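Local coordinates for protein 2-oxoglutarate-dependent dioxygenase tropC (Talaromyces stipitatus, PDB 6XJJ) that uses non-haem iron and 2-oxoglutarate to carry out an oxidative step in the fungal biosynthesis of tropolones, at residues P233-D245 with Y297-E309. Sequence-based numbering, arbitrary orientation.
Sequences PDPRQFGVGDHTD and YRSARHRVYITGE. With FE (Fe (III) ion), chain B.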
# COMPACT_ATOMS: atom_id res chain seq x y z
N PRO A 233 -8.11 -23.58 -8.21
CA PRO A 233 -8.41 -22.33 -8.91
C PRO A 233 -8.10 -22.39 -10.39
O PRO A 233 -7.18 -23.07 -10.85
CB PRO A 233 -7.50 -21.32 -8.20
CG PRO A 233 -6.32 -22.12 -7.79
CD PRO A 233 -6.80 -23.53 -7.53
N ASP A 234 -8.89 -21.65 -11.15
CA ASP A 234 -8.62 -21.49 -12.57
C ASP A 234 -7.37 -20.63 -12.75
O ASP A 234 -7.29 -19.53 -12.21
CB ASP A 234 -9.83 -20.83 -13.24
CG ASP A 234 -9.68 -20.73 -14.74
OD1 ASP A 234 -8.60 -21.05 -15.26
OD2 ASP A 234 -10.66 -20.35 -15.42
N PRO A 235 -6.37 -21.10 -13.51
CA PRO A 235 -5.15 -20.30 -13.68
C PRO A 235 -5.36 -19.02 -14.48
O PRO A 235 -4.41 -18.26 -14.67
CB PRO A 235 -4.21 -21.26 -14.42
CG PRO A 235 -5.10 -22.15 -15.15
CD PRO A 235 -6.28 -22.37 -14.26
N ARG A 236 -6.58 -18.77 -14.95
CA ARG A 236 -6.94 -17.52 -15.61
C ARG A 236 -7.50 -16.49 -14.64
O ARG A 236 -7.90 -15.40 -15.07
CB ARG A 236 -7.96 -17.80 -16.72
CG ARG A 236 -7.37 -18.61 -17.88
CD ARG A 236 -8.37 -18.96 -19.00
NE ARG A 236 -9.47 -19.80 -18.53
CZ ARG A 236 -10.76 -19.47 -18.56
NH1 ARG A 236 -11.18 -18.32 -19.09
NH2 ARG A 236 -11.66 -20.32 -18.08
N GLN A 237 -7.52 -16.79 -13.34
CA GLN A 237 -8.08 -15.90 -12.33
C GLN A 237 -7.03 -15.70 -11.25
O GLN A 237 -6.37 -16.65 -10.83
CB GLN A 237 -9.34 -16.50 -11.69
CG GLN A 237 -10.21 -15.49 -10.99
CD GLN A 237 -11.49 -16.10 -10.46
OE1 GLN A 237 -11.63 -17.33 -10.42
NE2 GLN A 237 -12.46 -15.26 -10.14
N PHE A 238 -6.85 -14.46 -10.80
CA PHE A 238 -5.95 -14.22 -9.69
C PHE A 238 -6.67 -13.52 -8.56
O PHE A 238 -7.82 -13.07 -8.70
CB PHE A 238 -4.71 -13.39 -10.06
CG PHE A 238 -3.92 -13.90 -11.23
CD1 PHE A 238 -4.53 -14.37 -12.37
CD2 PHE A 238 -2.55 -14.09 -11.10
CE1 PHE A 238 -3.79 -14.86 -13.42
CE2 PHE A 238 -1.81 -14.60 -12.13
CZ PHE A 238 -2.43 -14.99 -13.29
N GLY A 239 -5.99 -13.44 -7.42
CA GLY A 239 -6.40 -12.58 -6.34
C GLY A 239 -6.41 -11.15 -6.80
O GLY A 239 -7.41 -10.44 -6.64
N VAL A 240 -5.29 -10.71 -7.37
CA VAL A 240 -5.20 -9.44 -8.07
C VAL A 240 -4.27 -9.66 -9.25
O VAL A 240 -3.19 -10.25 -9.10
CB VAL A 240 -4.67 -8.30 -7.18
CG1 VAL A 240 -4.71 -6.98 -7.93
CG2 VAL A 240 -5.46 -8.21 -5.87
N GLY A 241 -4.67 -9.20 -10.42
CA GLY A 241 -3.90 -9.45 -11.62
C GLY A 241 -2.74 -8.50 -11.81
O GLY A 241 -2.55 -7.53 -11.08
N ASP A 242 -1.95 -8.83 -12.82
CA ASP A 242 -0.77 -8.06 -13.19
C ASP A 242 -1.09 -6.58 -13.32
O ASP A 242 -1.87 -6.17 -14.18
CB ASP A 242 -0.20 -8.60 -14.50
CG ASP A 242 1.10 -7.95 -14.90
OD1 ASP A 242 1.49 -6.94 -14.28
OD2 ASP A 242 1.76 -8.46 -15.83
N HIS A 243 -0.47 -5.77 -12.46
CA HIS A 243 -0.63 -4.33 -12.52
C HIS A 243 0.64 -3.67 -12.00
O HIS A 243 1.53 -4.33 -11.45
CB HIS A 243 -1.83 -3.85 -11.70
CG HIS A 243 -1.64 -4.00 -10.22
ND1 HIS A 243 -1.70 -5.22 -9.58
CD2 HIS A 243 -1.37 -3.08 -9.27
CE1 HIS A 243 -1.49 -5.04 -8.29
NE2 HIS A 243 -1.28 -3.75 -8.07
N THR A 244 0.72 -2.36 -12.20
CA THR A 244 1.58 -1.50 -11.41
C THR A 244 0.69 -0.59 -10.57
O THR A 244 -0.47 -0.34 -10.90
CB THR A 244 2.50 -0.64 -12.27
OG1 THR A 244 1.71 0.25 -13.08
CG2 THR A 244 3.35 -1.50 -13.16
N ASP A 245 1.25 -0.11 -9.47
CA ASP A 245 0.60 0.91 -8.68
C ASP A 245 0.86 2.27 -9.32
O ASP A 245 1.96 2.51 -9.83
CB ASP A 245 1.11 0.90 -7.24
CG ASP A 245 0.77 -0.40 -6.51
OD1 ASP A 245 -0.08 -1.17 -6.99
OD2 ASP A 245 1.37 -0.65 -5.44
N TYR A 297 13.99 4.95 -9.21
CA TYR A 297 13.16 4.10 -8.37
C TYR A 297 12.13 3.44 -9.29
O TYR A 297 11.32 4.13 -9.92
CB TYR A 297 12.51 4.91 -7.25
CG TYR A 297 13.50 5.53 -6.27
CD1 TYR A 297 14.67 4.86 -5.90
CD2 TYR A 297 13.27 6.77 -5.68
CE1 TYR A 297 15.57 5.42 -5.01
CE2 TYR A 297 14.17 7.33 -4.79
CZ TYR A 297 15.31 6.65 -4.45
OH TYR A 297 16.20 7.20 -3.56
N ARG A 298 12.17 2.11 -9.38
CA ARG A 298 11.37 1.38 -10.35
C ARG A 298 9.97 1.06 -9.83
O ARG A 298 9.80 0.64 -8.68
CB ARG A 298 12.05 0.06 -10.73
CG ARG A 298 13.32 0.15 -11.57
CD ARG A 298 13.68 -1.27 -12.04
NE ARG A 298 12.56 -1.86 -12.78
CZ ARG A 298 11.86 -2.94 -12.40
NH1 ARG A 298 10.83 -3.34 -13.13
NH2 ARG A 298 12.19 -3.65 -11.33
N SER A 299 8.96 1.23 -10.70
CA SER A 299 7.63 0.66 -10.49
C SER A 299 7.56 -0.68 -11.21
O SER A 299 7.66 -0.73 -12.44
CB SER A 299 6.53 1.60 -11.00
OG SER A 299 5.25 1.02 -10.80
N ALA A 300 7.38 -1.75 -10.45
CA ALA A 300 7.46 -3.11 -10.96
C ALA A 300 6.09 -3.76 -10.98
O ALA A 300 5.28 -3.56 -10.07
CB ALA A 300 8.42 -3.96 -10.11
N ARG A 301 5.82 -4.53 -12.03
CA ARG A 301 4.60 -5.32 -12.10
C ARG A 301 4.55 -6.34 -10.97
O ARG A 301 5.57 -6.87 -10.52
CB ARG A 301 4.54 -6.00 -13.47
CG ARG A 301 4.09 -5.04 -14.58
CD ARG A 301 4.39 -5.49 -16.00
NE ARG A 301 3.96 -6.85 -16.32
CZ ARG A 301 4.76 -7.81 -16.79
NH1 ARG A 301 6.04 -7.57 -17.04
NH2 ARG A 301 4.28 -9.02 -17.04
N HIS A 302 3.34 -6.58 -10.47
CA HIS A 302 3.13 -7.54 -9.39
C HIS A 302 1.67 -7.98 -9.41
O HIS A 302 0.82 -7.35 -10.05
CB HIS A 302 3.50 -6.95 -8.02
CG HIS A 302 2.76 -5.70 -7.66
ND1 HIS A 302 3.11 -4.46 -8.15
CD2 HIS A 302 1.68 -5.49 -6.85
CE1 HIS A 302 2.29 -3.54 -7.66
NE2 HIS A 302 1.41 -4.14 -6.87
N ARG A 303 1.41 -9.08 -8.71
CA ARG A 303 0.09 -9.71 -8.70
C ARG A 303 0.02 -10.63 -7.49
O ARG A 303 1.01 -10.84 -6.79
CB ARG A 303 -0.16 -10.47 -10.00
CG ARG A 303 0.82 -11.60 -10.22
CD ARG A 303 0.60 -12.29 -11.53
NE ARG A 303 1.50 -13.42 -11.71
CZ ARG A 303 1.57 -14.14 -12.82
NH1 ARG A 303 0.80 -13.84 -13.86
NH2 ARG A 303 2.42 -15.15 -12.90
N VAL A 304 -1.16 -11.20 -7.27
CA VAL A 304 -1.40 -12.13 -6.16
C VAL A 304 -2.17 -13.30 -6.73
O VAL A 304 -3.34 -13.15 -7.12
CB VAL A 304 -2.17 -11.47 -5.01
CG1 VAL A 304 -2.31 -12.44 -3.83
CG2 VAL A 304 -1.50 -10.18 -4.57
N TYR A 305 -1.54 -14.47 -6.79
CA TYR A 305 -2.25 -15.65 -7.26
C TYR A 305 -3.10 -16.25 -6.15
O TYR A 305 -2.96 -15.92 -4.97
CB TYR A 305 -1.28 -16.71 -7.81
CG TYR A 305 -0.22 -17.19 -6.85
CD1 TYR A 305 -0.50 -18.18 -5.90
CD2 TYR A 305 1.08 -16.71 -6.92
CE1 TYR A 305 0.48 -18.64 -5.03
CE2 TYR A 305 2.07 -17.17 -6.06
CZ TYR A 305 1.76 -18.13 -5.12
OH TYR A 305 2.74 -18.58 -4.26
N ILE A 306 -4.02 -17.13 -6.54
CA ILE A 306 -4.99 -17.70 -5.62
C ILE A 306 -4.36 -18.90 -4.93
O ILE A 306 -3.58 -19.64 -5.53
CB ILE A 306 -6.29 -18.09 -6.36
CG1 ILE A 306 -6.90 -16.85 -7.03
CG2 ILE A 306 -7.29 -18.70 -5.38
CD1 ILE A 306 -8.03 -17.16 -7.98
N THR A 307 -4.69 -19.08 -3.65
CA THR A 307 -4.18 -20.18 -2.86
C THR A 307 -5.34 -20.84 -2.12
O THR A 307 -6.49 -20.41 -2.21
CB THR A 307 -3.12 -19.72 -1.84
OG1 THR A 307 -3.70 -18.76 -0.95
CG2 THR A 307 -1.92 -19.10 -2.55
N GLY A 308 -5.02 -21.90 -1.38
CA GLY A 308 -6.00 -22.57 -0.57
C GLY A 308 -6.23 -21.95 0.79
O GLY A 308 -7.23 -22.26 1.44
N GLU A 309 -5.33 -21.08 1.23
CA GLU A 309 -5.43 -20.46 2.54
C GLU A 309 -6.18 -19.14 2.42
O GLU A 309 -6.04 -18.42 1.43
CB GLU A 309 -4.03 -20.21 3.12
CG GLU A 309 -3.17 -21.47 3.19
CD GLU A 309 -3.86 -22.60 3.92
OE1 GLU A 309 -4.55 -22.33 4.93
OE2 GLU A 309 -3.73 -23.77 3.48
FE FE B . -0.75 -3.27 -5.95
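His243 and His302 face each other across an antiparallel hydrogen-bonded pair: His243 N donates to His302 O and His302 N to His243 O, at 3.2 and 3.0 Å. Both side chains leave the ladder on the same side, and CG between backbone N and carbonyl carbon (chi1 69° and 57°) turns each ring toward the other strand and the iron; the rings meet obliquely, planes 62° apart. Each NE2 binds the iron, His243 NE2 at 2.2 Å. Each ND1 donates in its ring plane to a carbonyl two residues back, Gly241 O for His243 and Ala300 O for His302, which fixes both ring rotations. Asp245 OD1 completes the HxD...H facial triad of this dioxygenase family, and Asn284 and Ser250 hold its OD2.

Arg301 can be followed outward. Its CB and CG pass Asp242 OD1, and CG also touches Thr244 CG2. CD runs on past the same carboxylate, and a bend at chi3 brings the guanidinium side-on, CZ facing OD2: NE and NH2 both donate to the syn lone pair of Asp242 OD2, NE at 2.8 Å, with carboxylate and guanidinium nearly coplanar. The guanidinium of Arg303 instead lays one face against Phe238 CE2, while its NE is paired with Glu262.

Between His243 and Val240 the register shifts by one residue, Gly241 and Asp242 lying opposite Arg303. Val240 and Val304 then pair, Val304 N donating to Val240 O at 2.9 Å. Gly239 N (weakly) and Val240 N share Val304 O, a classic beta bulge. Ile306 CD1 lies against Gln237 CB and its CG2 against Pro233 CB (3.9 Å).

Strand 302-304 lies between 240-241 and 261-265, with 270-273 beyond, in the double-stranded beta-helix (jelly-roll) core of 2-oxoglutarate dioxygenases, which houses the iron. His302 rests on Val263 and Val304 on Leu261, while Asp242 and Arg301 touch Trp271.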